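Local coordinates for dTDP Sugar Isomerase (PDB 3EJK), which probably catalyses the 3,5-epimerisation of dTDP-4-dehydro-6-deoxy-alpha-D-glucose to dTDP-4-dehydro-beta-L-rhamnose, at residues Ile16-Val20 with Glu21-Leu25; Leu107-Pro110 with Asp111-Leu115; Arg151-Gln154 with Asp155-Phe158; Phe161-Gly165 with Ala166-Gly170. All coordinates share one frame; numbering follows the deposited sequence. Where two conformers were deposited one is given.

Contact 1 (Ile16-Val20 with Glu21-Leu25); sequences ILLPV and EGAQL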
ATOM      1  N   ILE A  16      -1.086 -21.082  -3.832  1.00 32.36           N
ATOM      2  CA  ILE A  16      -0.387 -21.781  -4.901  1.00 31.24           C
ATOM      3  C   ILE A  16       1.094 -21.794  -4.621  1.00 29.98           C
ATOM      4  O   ILE A  16       1.691 -20.777  -4.321  1.00 27.90           O
ATOM      5  CB  ILE A  16      -0.618 -21.078  -6.265  1.00 31.07           C
ATOM      6  CG1 ILE A  16      -2.085 -21.195  -6.663  1.00 35.45           C
ATOM      7  CG2 ILE A  16       0.250 -21.686  -7.329  1.00 34.72           C
ATOM      8  CD1 ILE A  16      -2.571 -22.630  -6.699  1.00 38.18           C
ATOM      9  N   LEU A  17       1.681 -22.969  -4.740  1.00 30.25           N
ATOM     10  CA  LEU A  17       3.115 -23.135  -4.541  1.00 31.79           C
ATOM     11  C   LEU A  17       3.756 -22.855  -5.883  1.00 31.65           C
ATOM     12  O   LEU A  17       3.106 -22.943  -6.923  1.00 33.54           O
ATOM     13  CB  LEU A  17       3.485 -24.526  -4.009  1.00 31.77           C
ATOM     14  CG  LEU A  17       2.807 -24.830  -2.668  1.00 36.51           C
ATOM     15  CD1 LEU A  17       3.433 -26.044  -2.007  1.00 38.79           C
ATOM     16  CD2 LEU A  17       2.898 -23.607  -1.752  1.00 40.70           C
ATOM     17  N   LEU A  18       5.019 -22.471  -5.831  1.00 30.18           N
ATOM     18  CA  LEU A  18       5.782 -22.101  -7.023  1.00 27.71           C
ATOM     19  C   LEU A  18       6.994 -22.997  -7.112  1.00 27.63           C
ATOM     20  O   LEU A  18       7.269 -23.743  -6.172  1.00 28.31           O
ATOM     21  CB  LEU A  18       6.177 -20.644  -6.937  1.00 25.96           C
ATOM     22  CG  LEU A  18       5.037 -19.630  -6.948  1.00 28.68           C
ATOM     23  CD1 LEU A  18       5.523 -18.258  -6.448  1.00 23.38           C
ATOM     24  CD2 LEU A  18       4.433 -19.551  -8.354  1.00 31.47           C
ATOM     25  N   PRO A  19       7.724 -22.939  -8.229  1.00 26.83           N
ATOM     26  CA  PRO A  19       8.832 -23.862  -8.407  1.00 26.02           C
ATOM     27  C   PRO A  19      10.018 -23.575  -7.513  1.00 24.91           C
ATOM     28  O   PRO A  19      11.003 -24.303  -7.544  1.00 24.38           O
ATOM     29  CB  PRO A  19       9.196 -23.694  -9.879  1.00 26.77           C
ATOM     30  CG  PRO A  19       7.936 -23.186 -10.504  1.00 27.74           C
ATOM     31  CD  PRO A  19       7.389 -22.254  -9.482  1.00 27.32           C
ATOM     32  N   VAL A  20       9.916 -22.506  -6.740  1.00 24.27           N
ATOM     33  CA  VAL A  20      10.945 -22.191  -5.736  1.00 23.13           C
ATOM     34  C   VAL A  20      10.291 -22.480  -4.391  1.00 22.88           C
ATOM     35  O   VAL A  20       9.235 -21.933  -4.068  1.00 23.21           O
ATOM     36  CB  VAL A  20      11.501 -20.731  -5.772  1.00 23.79           C
ATOM     37  CG1 VAL A  20      12.320 -20.453  -4.517  1.00 21.89           C
ATOM     38  CG2 VAL A  20      12.379 -20.497  -7.007  1.00 21.96           C
ATOM     39  N   GLU A  21      10.930 -23.372  -3.641  1.00 22.16           N
ATOM     40  CA  GLU A  21      10.456 -23.794  -2.322  0.50 22.36           C
ATOM     41  C   GLU A  21      10.182 -22.617  -1.417  1.00 22.53           C
ATOM     42  O   GLU A  21      11.039 -21.744  -1.237  1.00 22.82           O
ATOM     43  CB  GLU A  21      11.486 -24.705  -1.636  0.50 22.21           C
ATOM     44  CG  GLU A  21      11.062 -25.144  -0.253  0.50 20.90           C
ATOM     45  CD  GLU A  21       9.915 -26.123  -0.313  0.50 23.17           C
ATOM     46  OE1 GLU A  21      10.112 -27.205  -0.898  0.50 26.03           O
ATOM     47  OE2 GLU A  21       8.829 -25.822   0.221  0.50 25.06           O
ATOM     48  N   GLY A  22       8.995 -22.634  -0.853  1.00 22.26           N
ATOM     49  CA  GLY A  22       8.535 -21.635   0.098  1.00 21.98           C
ATOM     50  C   GLY A  22       7.868 -20.423  -0.511  1.00 22.29           C
ATOM     51  O   GLY A  22       7.218 -19.634   0.183  1.00 22.84           O
ATOM     52  N   ALA A  23       8.086 -20.235  -1.804  1.00 21.46           N
ATOM     53  CA  ALA A  23       7.462 -19.105  -2.508  1.00 22.08           C
ATOM     54  C   ALA A  23       5.997 -19.491  -2.729  1.00 22.35           C
ATOM     55  O   ALA A  23       5.678 -20.612  -3.123  1.00 25.36           O
ATOM     56  CB  ALA A  23       8.156 -18.808  -3.799  1.00 21.60           C
ATOM     57  N   GLN A  24       5.104 -18.572  -2.417  1.00 23.08           N
ATOM     58  CA  GLN A  24       3.672 -18.845  -2.532  1.00 23.13           C
ATOM     59  C   GLN A  24       2.923 -17.691  -3.114  1.00 22.88           C
ATOM     60  O   GLN A  24       3.297 -16.544  -2.984  1.00 23.10           O
ATOM     61  CB  GLN A  24       3.068 -19.148  -1.162  1.00 24.47           C
ATOM     62  CG  GLN A  24       3.686 -20.292  -0.407  1.00 24.66           C
ATOM     63  CD  GLN A  24       3.069 -20.429   0.973  1.00 32.23           C
ATOM     64  OE1 GLN A  24       2.335 -19.552   1.425  1.00 28.92           O
ATOM     65  NE2 GLN A  24       3.369 -21.523   1.651  1.00 33.66           N
ATOM     66  N   LEU A  25       1.814 -18.036  -3.734  1.00 24.35           N
ATOM     67  CA  LEU A  25       0.956 -17.074  -4.372  1.00 24.12           C
ATOM     68  C   LEU A  25      -0.463 -17.299  -3.883  1.00 24.75           C
ATOM     69  O   LEU A  25      -0.986 -18.412  -3.943  1.00 23.63           O
ATOM     70  CB  LEU A  25       1.094 -17.299  -5.866  1.00 25.80           C
ATOM     71  CG  LEU A  25       0.949 -16.195  -6.881  1.00 29.95           C
ATOM     72  CD1 LEU A  25       1.876 -15.046  -6.531  1.00 20.93           C
ATOM     73  CD2 LEU A  25       1.289 -16.835  -8.251  1.00 27.65           C
TER
HETATM   74  O   HOH W   1       6.547 -22.987  -3.660  1.00 37.20           O

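Contact 2 (Leu107-Pro110 with Asp111-Leu115); sequences LGRP and DNYRL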
ATOM      1  N   LEU A 107       2.373  -9.944 -11.498  1.00 22.26           N
ATOM      2  CA  LEU A 107       1.532  -9.339 -10.463  1.00 22.83           C
ATOM      3  C   LEU A 107       0.918  -8.040 -10.938  1.00 23.24           C
ATOM      4  O   LEU A 107       1.604  -7.153 -11.467  1.00 21.61           O
ATOM      5  CB  LEU A 107       2.315  -9.074  -9.171  1.00 23.46           C
ATOM      6  CG  LEU A 107       2.837 -10.289  -8.391  1.00 23.73           C
ATOM      7  CD1 LEU A 107       3.605  -9.819  -7.162  1.00 22.04           C
ATOM      8  CD2 LEU A 107       1.694 -11.229  -7.981  1.00 22.96           C
ATOM      9  N   GLY A 108      -0.388  -7.948 -10.722  1.00 23.51           N
ATOM     10  CA  GLY A 108      -1.173  -6.768 -11.111  1.00 24.35           C
ATOM     11  C   GLY A 108      -2.574  -7.053 -11.607  1.00 25.04           C
ATOM     12  O   GLY A 108      -2.915  -8.149 -12.036  1.00 26.16           O
ATOM     13  N   ARG A 109      -3.376  -6.010 -11.499  1.00 25.55           N
ATOM     14  CA  ARG A 109      -4.769  -5.998 -11.924  1.00 26.21           C
ATOM     15  C   ARG A 109      -4.883  -5.983 -13.437  1.00 27.84           C
ATOM     16  O   ARG A 109      -4.021  -5.448 -14.113  1.00 28.13           O
ATOM     17  CB  ARG A 109      -5.501  -4.785 -11.334  1.00 27.24           C
ATOM     18  CG  ARG A 109      -5.644  -4.871  -9.845  1.00 28.63           C
ATOM     19  CD  ARG A 109      -6.644  -3.825  -9.377  1.00 31.45           C
ATOM     20  NE  ARG A 109      -6.008  -2.544  -9.244  1.00 29.09           N
ATOM     21  CZ  ARG A 109      -6.608  -1.372  -9.361  1.00 25.84           C
ATOM     22  NH1 ARG A 109      -7.883  -1.280  -9.693  1.00 24.29           N
ATOM     23  NH2 ARG A 109      -5.893  -0.290  -9.180  1.00 23.43           N
ATOM     24  N   PRO A 110      -5.990  -6.526 -13.961  1.00 29.49           N
ATOM     25  CA  PRO A 110      -7.007  -7.006 -13.041  1.00 29.68           C
ATOM     26  C   PRO A 110      -7.028  -8.495 -12.811  1.00 29.13           C
ATOM     27  O   PRO A 110      -7.735  -8.967 -11.923  1.00 30.15           O
ATOM     28  CB  PRO A 110      -8.291  -6.656 -13.771  1.00 30.97           C
ATOM     29  CG  PRO A 110      -7.944  -6.891 -15.201  1.00 29.58           C
ATOM     30  CD  PRO A 110      -6.488  -6.480 -15.346  1.00 30.87           C
ATOM     31  N   ASP A 111      -6.247  -9.227 -13.586  1.00 27.64           N
ATOM     32  CA  ASP A 111      -6.318 -10.676 -13.531  1.00 26.71           C
ATOM     33  C   ASP A 111      -5.220 -11.342 -12.750  1.00 24.43           C
ATOM     34  O   ASP A 111      -5.228 -12.557 -12.583  1.00 24.64           O
ATOM     35  CB  ASP A 111      -6.335 -11.258 -14.944  1.00 27.98           C
ATOM     36  CG  ASP A 111      -7.532 -10.789 -15.758  1.00 31.47           C
ATOM     37  OD1 ASP A 111      -8.566 -10.462 -15.149  1.00 31.46           O
ATOM     38  OD2 ASP A 111      -7.434 -10.787 -17.008  1.00 38.42           O
ATOM     39  N   ASN A 112      -4.291 -10.546 -12.257  1.00 21.59           N
ATOM     40  CA  ASN A 112      -3.161 -11.089 -11.521  1.00 21.07           C
ATOM     41  C   ASN A 112      -2.935 -10.443 -10.177  1.00 20.47           C
ATOM     42  O   ASN A 112      -1.789 -10.287  -9.730  1.00 20.74           O
ATOM     43  CB  ASN A 112      -1.911 -10.955 -12.366  1.00 22.34           C
ATOM     44  CG  ASN A 112      -1.886 -11.947 -13.521  1.00 24.06           C
ATOM     45  OD1 ASN A 112      -1.814 -13.152 -13.318  1.00 28.35           O
ATOM     46  ND2 ASN A 112      -1.952 -11.440 -14.726  1.00 24.33           N
ATOM     47  N   TYR A 113      -4.026 -10.013  -9.566  1.00 20.62           N
ATOM     48  CA  TYR A 113      -3.952  -9.348  -8.248  1.00 22.13           C
ATOM     49  C   TYR A 113      -3.870 -10.401  -7.129  1.00 22.23           C
ATOM     50  O   TYR A 113      -4.863 -10.906  -6.618  1.00 22.19           O
ATOM     51  CB  TYR A 113      -5.089  -8.357  -8.053  1.00 22.06           C
ATOM     52  CG  TYR A 113      -4.864  -7.527  -6.812  1.00 23.79           C
ATOM     53  CD1 TYR A 113      -3.775  -6.676  -6.733  1.00 25.63           C
ATOM     54  CD2 TYR A 113      -5.724  -7.603  -5.721  1.00 22.62           C
ATOM     55  CE1 TYR A 113      -3.545  -5.918  -5.614  1.00 26.13           C
ATOM     56  CE2 TYR A 113      -5.504  -6.856  -4.589  1.00 19.85           C
ATOM     57  CZ  TYR A 113      -4.410  -6.005  -4.540  1.00 21.66           C
ATOM     58  OH  TYR A 113      -4.154  -5.272  -3.408  1.00 23.00           O
ATOM     59  N   ARG A 114      -2.634 -10.755  -6.819  1.00 22.86           N
ATOM     60  CA  ARG A 114      -2.310 -11.767  -5.813  1.00 22.59           C
ATOM     61  C   ARG A 114      -1.217 -11.320  -4.884  1.00 23.14           C
ATOM     62  O   ARG A 114      -0.538 -10.300  -5.107  1.00 22.55           O
ATOM     63  CB  ARG A 114      -1.855 -13.031  -6.506  1.00 24.38           C
ATOM     64  CG  ARG A 114      -2.882 -13.511  -7.541  1.00 26.66           C
ATOM     65  CD  ARG A 114      -2.406 -14.722  -8.289  1.00 32.66           C
ATOM     66  NE  ARG A 114      -3.491 -15.315  -9.069  1.00 37.43           N
ATOM     67  CZ  ARG A 114      -3.614 -15.236 -10.393  1.00 41.07           C
ATOM     68  NH1 ARG A 114      -2.709 -14.598 -11.113  1.00 41.42           N
ATOM     69  NH2 ARG A 114      -4.646 -15.814 -11.004  1.00 35.44           N
ATOM     70  N   LEU A 115      -1.059 -12.119  -3.841  1.00 22.25           N
ATOM     71  CA  LEU A 115      -0.039 -11.881  -2.825  1.00 21.75           C
ATOM     72  C   LEU A 115       1.069 -12.920  -3.045  1.00 21.43           C
ATOM     73  O   LEU A 115       0.816 -14.116  -3.100  1.00 20.70           O
ATOM     74  CB  LEU A 115      -0.605 -12.006  -1.412  1.00 23.13           C
ATOM     75  CG  LEU A 115       0.314 -11.478  -0.297  1.00 23.16           C
ATOM     76  CD1 LEU A 115       0.304  -9.996  -0.334  1.00 24.42           C
ATOM     77  CD2 LEU A 115      -0.150 -11.962   1.092  1.00 28.77           C
TER
HETATM   78  O   HOH W   2      -6.773 -10.777  -9.991  1.00 23.10           O

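Contact 3 (Arg151-Gln154 with Asp155-Phe158); sequences RAPQ and DAPF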
ATOM      1  N   ARG A 151      22.577  -7.219  -2.075  1.00 26.37           N
ATOM      2  CA  ARG A 151      22.243  -6.909  -3.458  1.00 26.58           C
ATOM      3  C   ARG A 151      23.291  -7.424  -4.411  1.00 26.03           C
ATOM      4  O   ARG A 151      24.433  -7.726  -4.043  1.00 25.80           O
ATOM      5  CB  ARG A 151      22.075  -5.400  -3.690  1.00 27.76           C
ATOM      6  CG  ARG A 151      23.321  -4.566  -3.377  1.00 33.70           C
ATOM      7  CD  ARG A 151      23.168  -3.090  -3.749  1.00 36.29           C
ATOM      8  N   ALA A 152      22.842  -7.478  -5.653  1.00 24.44           N
ATOM      9  CA  ALA A 152      23.648  -7.868  -6.820  1.00 24.55           C
ATOM     10  C   ALA A 152      23.231  -7.043  -8.038  1.00 23.32           C
ATOM     11  O   ALA A 152      22.065  -6.684  -8.170  1.00 23.88           O
ATOM     12  CB  ALA A 152      23.498  -9.363  -7.122  1.00 21.90           C
ATOM     13  N   PRO A 153      24.180  -6.721  -8.920  1.00 22.86           N
ATOM     14  CA  PRO A 153      23.807  -5.997 -10.154  1.00 22.95           C
ATOM     15  C   PRO A 153      22.713  -6.759 -10.895  1.00 22.49           C
ATOM     16  O   PRO A 153      22.640  -7.977 -10.810  1.00 22.83           O
ATOM     17  CB  PRO A 153      25.091  -5.982 -10.972  1.00 22.62           C
ATOM     18  CG  PRO A 153      26.211  -6.173  -9.959  1.00 25.85           C
ATOM     19  CD  PRO A 153      25.623  -7.009  -8.842  1.00 24.47           C
ATOM     20  N   GLN A 154      21.871  -6.030 -11.606  1.00 22.44           N
ATOM     21  CA  GLN A 154      20.723  -6.644 -12.271  1.00 23.73           C
ATOM     22  C   GLN A 154      21.122  -7.638 -13.349  1.00 21.73           C
ATOM     23  O   GLN A 154      20.284  -8.398 -13.804  1.00 22.01           O
ATOM     24  CB  GLN A 154      19.766  -5.614 -12.858  1.00 24.95           C
ATOM     25  CG  GLN A 154      20.258  -4.911 -14.079  1.00 30.22           C
ATOM     26  CD  GLN A 154      19.160  -4.037 -14.671  1.00 32.85           C
ATOM     27  OE1 GLN A 154      18.688  -3.124 -14.017  1.00 32.78           O
ATOM     28  NE2 GLN A 154      18.755  -4.326 -15.910  1.00 29.86           N
ATOM     29  N   ASP A 155      22.388  -7.602 -13.738  1.00 21.61           N
ATOM     30  CA  ASP A 155      22.935  -8.529 -14.765  1.00 22.12           C
ATOM     31  C   ASP A 155      23.926  -9.527 -14.187  1.00 22.12           C
ATOM     32  O   ASP A 155      24.697 -10.173 -14.914  1.00 23.04           O
ATOM     33  CB  ASP A 155      23.536  -7.799 -15.974  1.00 22.31           C
ATOM     34  CG  ASP A 155      24.666  -6.855 -15.603  1.00 25.31           C
ATOM     35  OD1 ASP A 155      25.048  -6.770 -14.412  1.00 29.41           O
ATOM     36  OD2 ASP A 155      25.147  -6.178 -16.517  1.00 29.55           O
ATOM     37  N   ALA A 156      23.886  -9.668 -12.874  1.00 21.37           N
ATOM     38  CA  ALA A 156      24.786 -10.607 -12.184  1.00 21.76           C
ATOM     39  C   ALA A 156      24.802 -11.958 -12.899  1.00 22.09           C
ATOM     40  O   ALA A 156      23.774 -12.621 -13.025  1.00 23.03           O
ATOM     41  CB  ALA A 156      24.404 -10.766 -10.711  1.00 20.87           C
ATOM     42  N   PRO A 157      25.975 -12.388 -13.374  1.00 23.85           N
ATOM     43  CA  PRO A 157      25.939 -13.615 -14.154  1.00 23.94           C
ATOM     44  C   PRO A 157      25.671 -14.892 -13.381  1.00 24.26           C
ATOM     45  O   PRO A 157      25.429 -15.919 -13.989  1.00 25.21           O
ATOM     46  CB  PRO A 157      27.323 -13.670 -14.818  1.00 24.00           C
ATOM     47  CG  PRO A 157      28.162 -12.755 -14.053  1.00 24.79           C
ATOM     48  CD  PRO A 157      27.267 -11.701 -13.477  1.00 23.69           C
ATOM     49  N   PHE A 158      25.672 -14.801 -12.061  1.00 23.24           N
ATOM     50  CA  PHE A 158      25.451 -15.992 -11.200  1.00 23.97           C
ATOM     51  C   PHE A 158      23.957 -16.203 -10.918  1.00 23.74           C
ATOM     52  O   PHE A 158      23.550 -17.228 -10.388  1.00 24.84           O
ATOM     53  CB  PHE A 158      26.289 -15.956  -9.903  1.00 24.23           C
ATOM     54  CG  PHE A 158      25.856 -14.917  -8.923  1.00 26.68           C
ATOM     55  CD1 PHE A 158      26.335 -13.630  -9.002  1.00 27.36           C
ATOM     56  CD2 PHE A 158      24.955 -15.233  -7.934  1.00 31.06           C
ATOM     57  CE1 PHE A 158      25.925 -12.681  -8.112  1.00 29.37           C
ATOM     58  CE2 PHE A 158      24.537 -14.282  -7.044  1.00 31.90           C
ATOM     59  CZ  PHE A 158      25.023 -13.005  -7.134  1.00 29.51           C
TER

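Contact 4 (Phe161-Gly165 with Ala166-Gly170); sequences FSWAG and ADLSG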
ATOM      1  N   PHE A 161      19.011 -15.426 -14.888  1.00 21.83           N
ATOM      2  CA  PHE A 161      17.930 -14.785 -15.621  1.00 21.43           C
ATOM      3  C   PHE A 161      18.363 -13.449 -16.200  1.00 21.28           C
ATOM      4  O   PHE A 161      18.869 -12.586 -15.490  1.00 20.37           O
ATOM      5  CB  PHE A 161      16.690 -14.577 -14.743  1.00 20.82           C
ATOM      6  CG  PHE A 161      15.540 -13.953 -15.485  1.00 24.96           C
ATOM      7  CD1 PHE A 161      14.677 -14.734 -16.212  1.00 24.62           C
ATOM      8  CD2 PHE A 161      15.340 -12.581 -15.471  1.00 24.94           C
ATOM      9  CE1 PHE A 161      13.616 -14.165 -16.916  1.00 26.55           C
ATOM     10  CE2 PHE A 161      14.291 -12.003 -16.172  1.00 20.36           C
ATOM     11  CZ  PHE A 161      13.424 -12.809 -16.902  1.00 22.75           C
ATOM     12  N   SER A 162      18.085 -13.282 -17.485  1.00 21.03           N
ATOM     13  CA  SER A 162      18.454 -12.067 -18.214  1.00 22.04           C
ATOM     14  C   SER A 162      17.334 -11.048 -18.320  1.00 21.97           C
ATOM     15  O   SER A 162      16.426 -11.174 -19.122  1.00 22.05           O
ATOM     16  CB  SER A 162      18.927 -12.418 -19.618  1.00 22.69           C
ATOM     17  OG  SER A 162      19.259 -11.255 -20.338  1.00 24.05           O
ATOM     18  N   TRP A 163      17.431 -10.011 -17.516  1.00 22.18           N
ATOM     19  CA  TRP A 163      16.443  -8.944 -17.557  1.00 22.97           C
ATOM     20  C   TRP A 163      16.504  -8.239 -18.879  1.00 24.48           C
ATOM     21  O   TRP A 163      15.508  -7.730 -19.371  1.00 24.31           O
ATOM     22  CB  TRP A 163      16.640  -7.923 -16.438  1.00 23.10           C
ATOM     23  CG  TRP A 163      16.102  -8.422 -15.191  1.00 24.60           C
ATOM     24  CD1 TRP A 163      16.799  -8.837 -14.103  1.00 23.25           C
ATOM     25  CD2 TRP A 163      14.722  -8.626 -14.892  1.00 25.58           C
ATOM     26  NE1 TRP A 163      15.935  -9.268 -13.134  1.00 24.27           N
ATOM     27  CE2 TRP A 163      14.652  -9.155 -13.595  1.00 23.54           C
ATOM     28  CE3 TRP A 163      13.536  -8.419 -15.599  1.00 26.21           C
ATOM     29  CZ2 TRP A 163      13.449  -9.483 -12.989  1.00 24.86           C
ATOM     30  CZ3 TRP A 163      12.338  -8.743 -14.987  1.00 26.78           C
ATOM     31  CH2 TRP A 163      12.305  -9.269 -13.700  1.00 26.49           C
ATOM     32  N   ALA A 164      17.682  -8.253 -19.474  1.00 25.79           N
ATOM     33  CA  ALA A 164      17.873  -7.536 -20.745  1.00 26.81           C
ATOM     34  C   ALA A 164      17.076  -8.211 -21.842  1.00 26.71           C
ATOM     35  O   ALA A 164      16.684  -7.603 -22.831  1.00 26.80           O
ATOM     36  CB  ALA A 164      19.332  -7.482 -21.121  1.00 26.39           C
ATOM     37  N   GLY A 165      16.818  -9.485 -21.632  1.00 27.57           N
ATOM     38  CA  GLY A 165      16.123 -10.293 -22.612  1.00 26.62           C
ATOM     39  C   GLY A 165      14.642 -10.405 -22.341  1.00 26.72           C
ATOM     40  O   GLY A 165      13.898 -10.943 -23.147  1.00 27.90           O
ATOM     41  N   ALA A 166      14.204  -9.875 -21.215  1.00 26.54           N
ATOM     42  CA  ALA A 166      12.774  -9.986 -20.824  1.00 27.00           C
ATOM     43  C   ALA A 166      11.812  -9.194 -21.689  1.00 28.17           C
ATOM     44  O   ALA A 166      12.107  -8.106 -22.167  1.00 28.96           O
ATOM     45  CB  ALA A 166      12.571  -9.586 -19.350  1.00 26.43           C
ATOM     46  N   ASP A 167      10.628  -9.766 -21.849  1.00 28.90           N
ATOM     47  CA  ASP A 167       9.536  -9.110 -22.569  1.00 29.30           C
ATOM     48  C   ASP A 167       8.720  -8.355 -21.544  1.00 28.22           C
ATOM     49  O   ASP A 167       7.989  -8.954 -20.743  1.00 27.81           O
ATOM     50  CB  ASP A 167       8.676 -10.132 -23.304  1.00 29.51           C
ATOM     51  CG  ASP A 167       7.492  -9.507 -24.012  1.00 32.48           C
ATOM     52  OD1 ASP A 167       7.329  -8.264 -23.984  1.00 37.23           O
ATOM     53  OD2 ASP A 167       6.713 -10.282 -24.600  1.00 37.49           O
ATOM     54  N   LEU A 168       8.887  -7.037 -21.549  1.00 27.13           N
ATOM     55  CA  LEU A 168       8.197  -6.188 -20.600  1.00 26.96           C
ATOM     56  C   LEU A 168       7.097  -5.397 -21.284  1.00 27.43           C
ATOM     57  O   LEU A 168       6.671  -4.354 -20.806  1.00 27.25           O
ATOM     58  CB  LEU A 168       9.183  -5.252 -19.890  1.00 27.05           C
ATOM     59  CG  LEU A 168      10.347  -5.946 -19.150  1.00 25.83           C
ATOM     60  CD1 LEU A 168      11.223  -4.923 -18.444  1.00 27.11           C
ATOM     61  CD2 LEU A 168       9.825  -6.974 -18.173  1.00 26.14           C
ATOM     62  N   SER A 169       6.638  -5.914 -22.411  1.00 28.57           N
ATOM     63  CA  SER A 169       5.606  -5.216 -23.199  1.00 28.80           C
ATOM     64  C   SER A 169       4.263  -5.254 -22.499  1.00 30.14           C
ATOM     65  O   SER A 169       3.429  -4.380 -22.651  1.00 29.97           O
ATOM     66  CB  SER A 169       5.452  -5.857 -24.574  1.00 28.00           C
ATOM     67  OG  SER A 169       4.872  -7.133 -24.423  1.00 26.17           O
ATOM     68  N   GLY A 170       4.088  -6.284 -21.703  1.00 32.43           N
ATOM     69  CA  GLY A 170       2.832  -6.504 -21.013  1.00 35.49           C
ATOM     70  C   GLY A 170       1.741  -6.942 -21.974  1.00 38.60           C
ATOM     71  O   GLY A 170       0.639  -7.293 -21.565  1.00 40.90           O
TER

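Contact 1 (Ile16-Val20 with Glu21-Leu25)
Leu18 packs on Ala23 inside a beta hairpin whose strands, 16-17 and the start of 24-31, are joined by a loop that ends in a type II turn from Val20 to Ala23. The tight side is apolar, with Ala23 buried. CD1 of Leu18 rests 3.8 Å from CB of Ala23, and its CD2 meets CD2 of Leu25 at 4.2 Å, the two leucines meeting at a slant. The first torsion of Leu18 (chi1 -65°) sets CG opposite the carbonyl carbon, which swings the forked end over Ala23 and Leu25. Val105 and Leu116 cover both leucines. Backbone evidence for the ladder is the Ile16-Leu25 pair: Ile16 N lies 2.7 Å from Leu25 O, Leu25 N 2.8 Å from Ile16 O, each donor in the carbonyl plane. The other face is the solvent side: Leu17 is exposed and Gln24 partly so, and this non-hydrogen-bonded pair meets where CD2 of Leu17 lies 3.7 Å from CG of Gln24. Past them the direct bond from Leu18 N to Ala23 O is weak. A water accepts from Leu18 N at 2.7 Å and also lies 2.6 Å from Ala23 O, bridging the gap. Gly22 takes the positive phi (88°) of the third turn position, and Ala23 N closes the turn at 3.1 Å from Val20 O, tilted 32° from that carbonyl plane.

Contact 2 (Leu107-Pro110 with Asp111-Leu115)
Leu107 turns its CD2 methyl to within 3.8 Å of Arg114 O, at the open end of a hairpin-like turn that links strand 102-108 to strand 114-118 along the chain and is closed by a single antiparallel bridge, Gly108 with Asn112. The two strands belong to different sheets of the cupin-type beta fold, so this turn passes the chain from one to the other. Gly108 N donates to Asn112 O at 2.9 Å, almost straight at the hydrogen (170°), although the donor stands 64° out of the carbonyl plane. The return bond, Asn112 N to Gly108 O, is weak. Arg109 follows, with CG 4.0 Å from CB of Tyr113; the two side chains run alongside each other, guanidinium and phenol planes 76° apart. Their polar ends find other partners: Arg109 bonds to Pro81 O and forms a salt bridge with Glu59 of the second subunit, while Tyr113 OH bonds to His40 O. Pro110, after a cis peptide, sets its ring beside Asp111, CG lying 3.6 Å from OD1. Its carbonyl O accepts a hydrogen bond from a water at 2.8 Å, and Tyr113 N donates to that water at 2.9 Å, so the water bridges the two sides of the turn. Beyond the bridge, Glu27 holds Arg114 NE in a salt bridge, while NH1 approaches Asn112 OD1 in the guanidinium plane, a weak bond of 2.8 Å.

Contact 3 (Arg151-Gln154 with Asp155-Phe158)
The methyl group of Ala152 is the middle of a small apolar cluster, with Phe158 CZ 3.9 Å from its CB and the CB of Ala156 at 4.0 Å. Pro153 borders the same cluster, its CD 4.4 Å from Ala156 CB. Phe158 CG sits between the backbone N and the carbonyl carbon (chi1 70°); with this torsion the ring lies back along the chain and meets the Ala152 methyl with its far atom, CZ. What brings Ala152 and Ala156 together is a type I beta turn from Pro153 to Ala156. Its closing bond runs from Ala156 N to Pro153 O at 2.9 Å, with 155° at the hydrogen, and the donor stands 60° out of the carbonyl plane. The methyl of Ala156 is close to the same oxygen, CB to Pro153 O 3.3 Å. On the outer side of the turn, Asp155 OD1 lies 3.5 Å from CB of Pro153, a carboxylate against a ring carbon. The next shell is strand 65-71: Ala152 is bonded through its backbone to Trp68, Gln154 O receives a weak bond from Trp68 NE1, and the Gln154 side chain lies on Val65 and Ala67. Chemically, the Asp155 carboxylate adds only a van der Waals approach to the Pro153 ring, so the turn is held by its backbone bond and apolar contacts.

Contact 4 (Phe161-Gly165 with Ala166-Gly170)
Ala166 sets its methyl against two aromatic rings, CB lying 4.1 Å from Phe161 CZ and 4.0 Å from Trp163 CE3. The rings themselves meet edge over face: Phe161 CE2 stands 3.6 Å above the indole plane and over its centre, while Trp163 CD2 lies in the plane of the phenyl ring, at its edge. With its CG opposite the backbone N (chi1 -178°), Phe161 reaches out so that CE2 lies over the indole while CZ meets the alanine. Leu168 adds a looser approach from the rim, CD2 coming to 4.4 Å from Trp163 CZ3 near the indole plane. The backbone explains how Ala166 is delivered here. After a short helical bend at residues 163-165, Ala166 N donates to Trp163 O at 3.1 Å, standing 73° out of that carbonyl plane; one residue earlier, Gly165 N bonds to Ser162 O at 3.1 Å. The cluster packs on the five-stranded sheet: Trp163 touches Val65, Ala67, Val88 and Ala127, and its ring meets that of Trp68 with the planes at about 45°. Leu168 also touches Ala127 and bonds through its backbone to Gly130. Further on, Asp167 forms an Asx turn, OD1 accepting from Ser169 N at 2.9 Å on its anti side and from Ser169 OG at 2.7 Å on its syn side. The apolar contacts, together with the Gly130 bond, thus hold the segment on the sheet, while the pair of donors on one oxygen probably restrains the rotation of the Asp167 carboxylate and would probably favour the ionised acid.

The four contacts follow in series along the chain, none enclosing another. Contacts 1 and 2, with centres 16 Å apart, share the larger antiparallel sheet, where strands 24-31 and 114-118 are neighbours; they touch directly, Leu25 CD1 lying 3.7 Å from Leu115 O. Contacts 3 and 4 both lie in the C-terminal segment after strand 149-151, centres 15 Å apart, joined where Gln154 O approaches Trp163 CD1 at 3.5 Å. Contacts 2 and 3 fall on opposite sides of the chain's centre, 27 Å between centres. Contacts 1 and 2 thus build on the larger sheet, contact 2 passing the chain to it from the five-stranded one, and contacts 3 and 4 lay the C-terminal segment against the five-stranded sheet.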